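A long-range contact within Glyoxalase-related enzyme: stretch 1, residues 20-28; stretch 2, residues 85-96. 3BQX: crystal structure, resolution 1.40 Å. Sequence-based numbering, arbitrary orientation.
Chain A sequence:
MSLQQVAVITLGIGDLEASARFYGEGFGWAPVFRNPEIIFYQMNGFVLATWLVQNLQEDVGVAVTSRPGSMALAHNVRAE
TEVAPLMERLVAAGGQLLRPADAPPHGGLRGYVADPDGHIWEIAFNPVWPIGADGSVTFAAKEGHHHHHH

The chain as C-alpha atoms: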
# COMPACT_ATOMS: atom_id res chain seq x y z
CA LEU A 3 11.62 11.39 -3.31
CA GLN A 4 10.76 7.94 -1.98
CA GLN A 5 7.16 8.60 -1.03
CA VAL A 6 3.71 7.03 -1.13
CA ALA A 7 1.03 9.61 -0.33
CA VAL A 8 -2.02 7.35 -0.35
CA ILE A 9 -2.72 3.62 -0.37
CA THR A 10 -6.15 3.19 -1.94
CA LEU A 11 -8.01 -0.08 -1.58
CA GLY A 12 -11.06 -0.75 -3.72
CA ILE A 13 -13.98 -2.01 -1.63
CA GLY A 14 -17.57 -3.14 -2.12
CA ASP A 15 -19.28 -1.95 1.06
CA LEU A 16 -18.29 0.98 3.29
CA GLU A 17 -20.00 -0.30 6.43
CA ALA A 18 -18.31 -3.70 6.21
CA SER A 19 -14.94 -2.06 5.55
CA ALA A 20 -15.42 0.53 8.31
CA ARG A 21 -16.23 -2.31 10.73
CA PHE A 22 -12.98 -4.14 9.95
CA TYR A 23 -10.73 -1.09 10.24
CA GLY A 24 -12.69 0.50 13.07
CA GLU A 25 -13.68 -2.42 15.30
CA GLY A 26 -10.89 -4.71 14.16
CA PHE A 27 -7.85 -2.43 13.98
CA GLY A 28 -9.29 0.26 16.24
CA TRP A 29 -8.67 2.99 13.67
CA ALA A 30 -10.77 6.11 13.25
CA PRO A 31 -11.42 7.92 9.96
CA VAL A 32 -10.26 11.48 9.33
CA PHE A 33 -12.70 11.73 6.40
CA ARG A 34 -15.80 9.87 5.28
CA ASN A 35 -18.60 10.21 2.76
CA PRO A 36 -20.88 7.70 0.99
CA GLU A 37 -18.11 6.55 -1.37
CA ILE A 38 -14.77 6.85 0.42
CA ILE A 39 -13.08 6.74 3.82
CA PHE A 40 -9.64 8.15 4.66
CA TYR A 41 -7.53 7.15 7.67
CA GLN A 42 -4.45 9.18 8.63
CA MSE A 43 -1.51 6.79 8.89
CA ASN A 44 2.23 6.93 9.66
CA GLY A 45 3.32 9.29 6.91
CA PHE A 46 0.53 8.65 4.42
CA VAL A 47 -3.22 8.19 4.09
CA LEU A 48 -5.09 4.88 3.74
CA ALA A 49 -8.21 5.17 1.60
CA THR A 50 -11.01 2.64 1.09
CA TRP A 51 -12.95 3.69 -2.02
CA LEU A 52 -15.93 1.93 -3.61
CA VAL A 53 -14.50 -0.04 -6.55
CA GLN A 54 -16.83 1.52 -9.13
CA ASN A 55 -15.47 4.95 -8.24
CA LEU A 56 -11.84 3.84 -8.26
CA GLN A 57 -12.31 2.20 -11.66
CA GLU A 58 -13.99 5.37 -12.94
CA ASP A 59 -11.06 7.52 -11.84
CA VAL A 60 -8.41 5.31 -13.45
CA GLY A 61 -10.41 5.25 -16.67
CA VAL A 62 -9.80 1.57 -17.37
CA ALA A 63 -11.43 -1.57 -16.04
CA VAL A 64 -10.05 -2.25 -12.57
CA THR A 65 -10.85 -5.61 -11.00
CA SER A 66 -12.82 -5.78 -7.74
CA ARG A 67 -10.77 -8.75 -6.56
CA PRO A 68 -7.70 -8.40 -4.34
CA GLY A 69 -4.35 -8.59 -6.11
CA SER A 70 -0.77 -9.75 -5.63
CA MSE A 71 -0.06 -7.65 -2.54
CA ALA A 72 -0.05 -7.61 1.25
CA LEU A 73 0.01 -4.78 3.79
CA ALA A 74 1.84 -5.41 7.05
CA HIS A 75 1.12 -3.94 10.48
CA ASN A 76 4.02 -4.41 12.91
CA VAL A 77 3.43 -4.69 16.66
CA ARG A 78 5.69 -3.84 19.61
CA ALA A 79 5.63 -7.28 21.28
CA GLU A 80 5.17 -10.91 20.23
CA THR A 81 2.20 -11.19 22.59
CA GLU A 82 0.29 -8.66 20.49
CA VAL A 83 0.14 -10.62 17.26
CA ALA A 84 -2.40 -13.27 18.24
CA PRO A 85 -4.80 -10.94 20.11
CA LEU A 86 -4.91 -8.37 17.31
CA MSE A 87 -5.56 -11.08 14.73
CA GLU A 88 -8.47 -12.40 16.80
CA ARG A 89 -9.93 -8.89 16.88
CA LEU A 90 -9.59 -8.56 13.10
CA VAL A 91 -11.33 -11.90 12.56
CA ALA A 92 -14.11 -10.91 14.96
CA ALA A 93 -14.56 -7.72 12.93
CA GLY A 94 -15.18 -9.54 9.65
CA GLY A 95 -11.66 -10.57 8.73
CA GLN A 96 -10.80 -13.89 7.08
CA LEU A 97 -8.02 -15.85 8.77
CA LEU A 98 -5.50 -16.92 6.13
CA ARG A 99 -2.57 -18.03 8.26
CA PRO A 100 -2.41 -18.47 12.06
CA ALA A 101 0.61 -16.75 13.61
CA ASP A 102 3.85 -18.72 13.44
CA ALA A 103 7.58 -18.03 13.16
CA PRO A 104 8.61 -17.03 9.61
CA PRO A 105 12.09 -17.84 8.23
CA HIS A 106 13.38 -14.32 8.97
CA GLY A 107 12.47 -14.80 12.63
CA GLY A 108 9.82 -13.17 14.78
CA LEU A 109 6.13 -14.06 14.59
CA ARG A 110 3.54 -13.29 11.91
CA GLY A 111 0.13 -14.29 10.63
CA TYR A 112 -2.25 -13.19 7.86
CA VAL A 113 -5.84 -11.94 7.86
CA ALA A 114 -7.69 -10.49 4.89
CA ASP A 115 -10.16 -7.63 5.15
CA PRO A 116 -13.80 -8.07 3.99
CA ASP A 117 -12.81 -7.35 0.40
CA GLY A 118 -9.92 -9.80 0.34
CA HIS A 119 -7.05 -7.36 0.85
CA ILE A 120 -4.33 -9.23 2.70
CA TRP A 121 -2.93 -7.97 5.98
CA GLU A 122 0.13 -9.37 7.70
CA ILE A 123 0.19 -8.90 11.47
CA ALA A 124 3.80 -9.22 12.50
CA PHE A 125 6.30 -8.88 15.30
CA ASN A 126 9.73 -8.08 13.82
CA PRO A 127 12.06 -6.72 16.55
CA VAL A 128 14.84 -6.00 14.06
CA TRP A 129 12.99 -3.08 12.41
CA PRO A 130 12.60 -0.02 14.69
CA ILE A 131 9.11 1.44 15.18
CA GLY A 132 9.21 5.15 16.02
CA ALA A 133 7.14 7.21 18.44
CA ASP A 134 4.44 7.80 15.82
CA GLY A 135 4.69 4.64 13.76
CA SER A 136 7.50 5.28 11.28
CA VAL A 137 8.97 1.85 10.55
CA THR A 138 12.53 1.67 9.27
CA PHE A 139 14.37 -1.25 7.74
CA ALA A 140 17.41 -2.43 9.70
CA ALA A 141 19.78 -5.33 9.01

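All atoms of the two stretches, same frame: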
# COMPACT_ATOMS: atom_id res chain seq x y z
N ALA A 20 -15.56 -0.31 7.12
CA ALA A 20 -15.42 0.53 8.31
C ALA A 20 -15.41 -0.32 9.59
O ALA A 20 -14.74 0.01 10.56
CB ALA A 20 -16.54 1.56 8.37
N ARG A 21 -16.17 -1.42 9.57
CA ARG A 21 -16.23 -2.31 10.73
C ARG A 21 -14.87 -2.99 10.95
O ARG A 21 -14.38 -3.06 12.08
CB ARG A 21 -17.30 -3.38 10.51
CG ARG A 21 -17.40 -4.39 11.64
CD ARG A 21 -18.20 -5.61 11.22
NE ARG A 21 -18.16 -6.66 12.24
CZ ARG A 21 -18.51 -7.93 12.01
NH1 ARG A 21 -18.91 -8.30 10.80
NH2 ARG A 21 -18.44 -8.82 12.99
N PHE A 22 -14.28 -3.48 9.87
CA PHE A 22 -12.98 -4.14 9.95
C PHE A 22 -11.89 -3.20 10.45
O PHE A 22 -11.18 -3.51 11.40
CB PHE A 22 -12.57 -4.68 8.57
CG PHE A 22 -11.24 -5.38 8.56
CD1 PHE A 22 -11.12 -6.67 9.07
CD2 PHE A 22 -10.11 -4.75 8.05
CE1 PHE A 22 -9.89 -7.33 9.07
CE2 PHE A 22 -8.87 -5.40 8.04
CZ PHE A 22 -8.76 -6.69 8.55
N TYR A 23 -11.77 -2.03 9.83
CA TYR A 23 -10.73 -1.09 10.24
C TYR A 23 -11.03 -0.39 11.55
O TYR A 23 -10.12 -0.11 12.33
CB TYR A 23 -10.47 -0.08 9.10
CG TYR A 23 -9.83 -0.77 7.91
CD1 TYR A 23 -8.52 -1.23 7.98
CD2 TYR A 23 -10.57 -1.06 6.77
CE1 TYR A 23 -7.96 -1.98 6.95
CE2 TYR A 23 -10.03 -1.82 5.74
CZ TYR A 23 -8.72 -2.28 5.84
OH TYR A 23 -8.20 -3.08 4.85
N GLY A 24 -12.31 -0.16 11.83
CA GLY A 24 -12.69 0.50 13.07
C GLY A 24 -12.75 -0.42 14.28
O GLY A 24 -12.08 -0.17 15.28
N GLU A 25 -13.54 -1.48 14.19
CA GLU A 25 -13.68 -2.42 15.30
C GLU A 25 -12.56 -3.45 15.36
O GLU A 25 -12.23 -3.96 16.43
CB GLU A 25 -15.03 -3.14 15.21
CG GLU A 25 -16.23 -2.22 15.41
CD GLU A 25 -17.55 -2.95 15.28
OE1 GLU A 25 -17.75 -3.96 15.98
OE2 GLU A 25 -18.40 -2.51 14.47
N GLY A 26 -11.97 -3.74 14.20
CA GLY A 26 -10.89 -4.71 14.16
C GLY A 26 -9.55 -4.08 14.51
O GLY A 26 -8.92 -4.46 15.50
N PHE A 27 -9.12 -3.10 13.72
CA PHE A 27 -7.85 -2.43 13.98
C PHE A 27 -7.93 -1.33 15.04
O PHE A 27 -6.92 -0.97 15.64
CB PHE A 27 -7.29 -1.81 12.70
CG PHE A 27 -6.36 -2.72 11.93
CD1 PHE A 27 -6.67 -3.13 10.64
CD2 PHE A 27 -5.15 -3.14 12.50
CE1 PHE A 27 -5.79 -3.94 9.92
CE2 PHE A 27 -4.27 -3.95 11.78
CZ PHE A 27 -4.59 -4.35 10.49
N GLY A 28 -9.13 -0.80 15.26
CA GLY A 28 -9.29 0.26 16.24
C GLY A 28 -8.93 1.62 15.66
O GLY A 28 -8.61 2.55 16.39
N PRO A 85 -3.62 -11.70 19.69
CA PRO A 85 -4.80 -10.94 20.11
C PRO A 85 -5.36 -10.02 19.02
O PRO A 85 -6.57 -10.00 18.79
CB PRO A 85 -4.30 -10.15 21.32
CG PRO A 85 -3.28 -11.08 21.91
CD PRO A 85 -2.54 -11.56 20.68
N LEU A 86 -4.48 -9.27 18.37
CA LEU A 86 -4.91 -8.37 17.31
C LEU A 86 -5.58 -9.15 16.18
O LEU A 86 -6.63 -8.75 15.68
CB LEU A 86 -3.72 -7.57 16.77
CG LEU A 86 -3.99 -6.66 15.56
CD1 LEU A 86 -5.24 -5.81 15.80
CD2 LEU A 86 -2.78 -5.78 15.30
N MSE A 87 -4.98 -10.26 15.79
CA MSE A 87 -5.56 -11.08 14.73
C MSE A 87 -6.96 -11.57 15.09
O MSE A 87 -7.84 -11.62 14.23
CB MSE A 87 -4.65 -12.27 14.42
CG MSE A 87 -3.44 -11.88 13.59
SE MSE A 87 -2.24 -13.36 13.29
CE MSE A 87 -3.41 -14.54 12.30
N GLU A 88 -7.16 -11.94 16.35
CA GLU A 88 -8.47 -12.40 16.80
C GLU A 88 -9.48 -11.27 16.65
O GLU A 88 -10.62 -11.50 16.25
CB GLU A 88 -8.42 -12.84 18.27
CG GLU A 88 -7.49 -14.01 18.55
CD GLU A 88 -7.57 -14.48 19.99
OE1 GLU A 88 -7.48 -13.63 20.90
OE2 GLU A 88 -7.70 -15.70 20.20
N ARG A 89 -9.06 -10.05 16.98
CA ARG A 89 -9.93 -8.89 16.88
C ARG A 89 -10.29 -8.61 15.42
O ARG A 89 -11.42 -8.23 15.11
CB ARG A 89 -9.26 -7.66 17.51
CG ARG A 89 -9.04 -7.77 19.01
CD ARG A 89 -8.84 -6.40 19.67
NE ARG A 89 -7.53 -5.82 19.38
CZ ARG A 89 -6.39 -6.21 19.94
NH1 ARG A 89 -6.39 -7.20 20.83
NH2 ARG A 89 -5.25 -5.61 19.63
N LEU A 90 -9.33 -8.79 14.52
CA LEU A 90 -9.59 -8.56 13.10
C LEU A 90 -10.59 -9.58 12.58
O LEU A 90 -11.50 -9.25 11.81
CB LEU A 90 -8.29 -8.65 12.29
CG LEU A 90 -7.23 -7.58 12.56
CD1 LEU A 90 -6.02 -7.84 11.68
CD2 LEU A 90 -7.80 -6.19 12.28
N VAL A 91 -10.43 -10.84 12.99
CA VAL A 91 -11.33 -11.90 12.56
C VAL A 91 -12.74 -11.63 13.08
O VAL A 91 -13.72 -11.80 12.37
CB VAL A 91 -10.86 -13.27 13.06
CG1 VAL A 91 -11.91 -14.34 12.74
CG2 VAL A 91 -9.53 -13.63 12.41
N ALA A 92 -12.82 -11.21 14.34
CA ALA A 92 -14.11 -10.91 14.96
C ALA A 92 -14.80 -9.73 14.30
O ALA A 92 -16.01 -9.57 14.40
CB ALA A 92 -13.91 -10.63 16.44
N ALA A 93 -14.02 -8.90 13.60
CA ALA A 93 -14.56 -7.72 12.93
C ALA A 93 -14.87 -7.96 11.45
O ALA A 93 -15.08 -7.01 10.69
CB ALA A 93 -13.60 -6.55 13.09
N GLY A 94 -14.88 -9.22 11.03
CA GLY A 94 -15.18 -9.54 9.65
C GLY A 94 -14.00 -10.01 8.82
O GLY A 94 -14.14 -10.28 7.63
N GLY A 95 -12.83 -10.12 9.45
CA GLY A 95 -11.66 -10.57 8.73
C GLY A 95 -11.64 -12.07 8.47
O GLY A 95 -12.29 -12.84 9.19
N GLN A 96 -10.92 -12.48 7.43
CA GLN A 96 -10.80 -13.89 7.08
C GLN A 96 -9.39 -14.36 7.42
O GLN A 96 -8.41 -13.86 6.87
CB GLN A 96 -11.08 -14.11 5.59
CG GLN A 96 -10.80 -15.53 5.08
CD GLN A 96 -11.54 -16.62 5.85
OE1 GLN A 96 -12.74 -16.52 6.09
NE2 GLN A 96 -10.82 -17.67 6.23
O HOH W 1 -17.10 -6.76 15.13
O HOH W 2 -12.89 -6.98 16.96
O HOH W 3 -7.39 -3.57 17.66

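The helix through residues 20-26 and the one through 85-92, both begun earlier in the chain, pack closely, 35° away from antiparallel (145° between their N-to-C directions), and their axes approach to 8.4 Å. The closest CA pair is Gly26 CA and Leu90 CA, 4.2 Å. Gly26 has no side chain to hold the helices apart; a CB there would be tight against Ala93 CB (3.0 Å) and Leu90 CD2 (3.2 Å), and would clash with Phe22 O in its own helix. The contact buries 503 Å², and Ala93, Leu90 and Phe22 cover the most surface.

Ala93 sets its methyl against the first helix: Ala93 CB lies 3.4 Å from Gly26 N and 4.0 Å from Glu25 C. Its carbonyl, Ala93 O, reaches Phe22 CA at 3.6 Å and sits near the plane of the Phe22 ring, at its edge. Leu90 (m, t) sends its CB sideways, but its end comes nearer, with Leu90 CD2 3.5 Å from Gly26 C and over the face of the Phe27 ring, 3.7 Å from the centroid, a CH-pi contact. Leu86 extends this apolar patch, with Leu86 CD2 4.2 Å from Phe27 CE2. Phe22 (chi1 t) also starts sideways and ends nearer, so its buried ring makes apolar contact: Phe22 CE1 packs 3.8 Å from Leu90 CB and 3.7 Å from the bare Gly95 CA, where a CB would clash with that ring atom.

No clear direct hydrogen bond joins the stretches; three waters link their polar groups instead. Water 1 accepts from Arg21 NE and donates to Glu25 OE1 and Ala92 O. Water 2 donates to the carbonyls Glu25 O and Arg89 O, while water 3 accepts from Arg89 NE and donates to Gly26 O. The extended Arg21 side chain lays one face of its guanidinium against Ala93 O and Gly94 N, and Arg21 NH2 comes within 2.9 Å of Ala92 O.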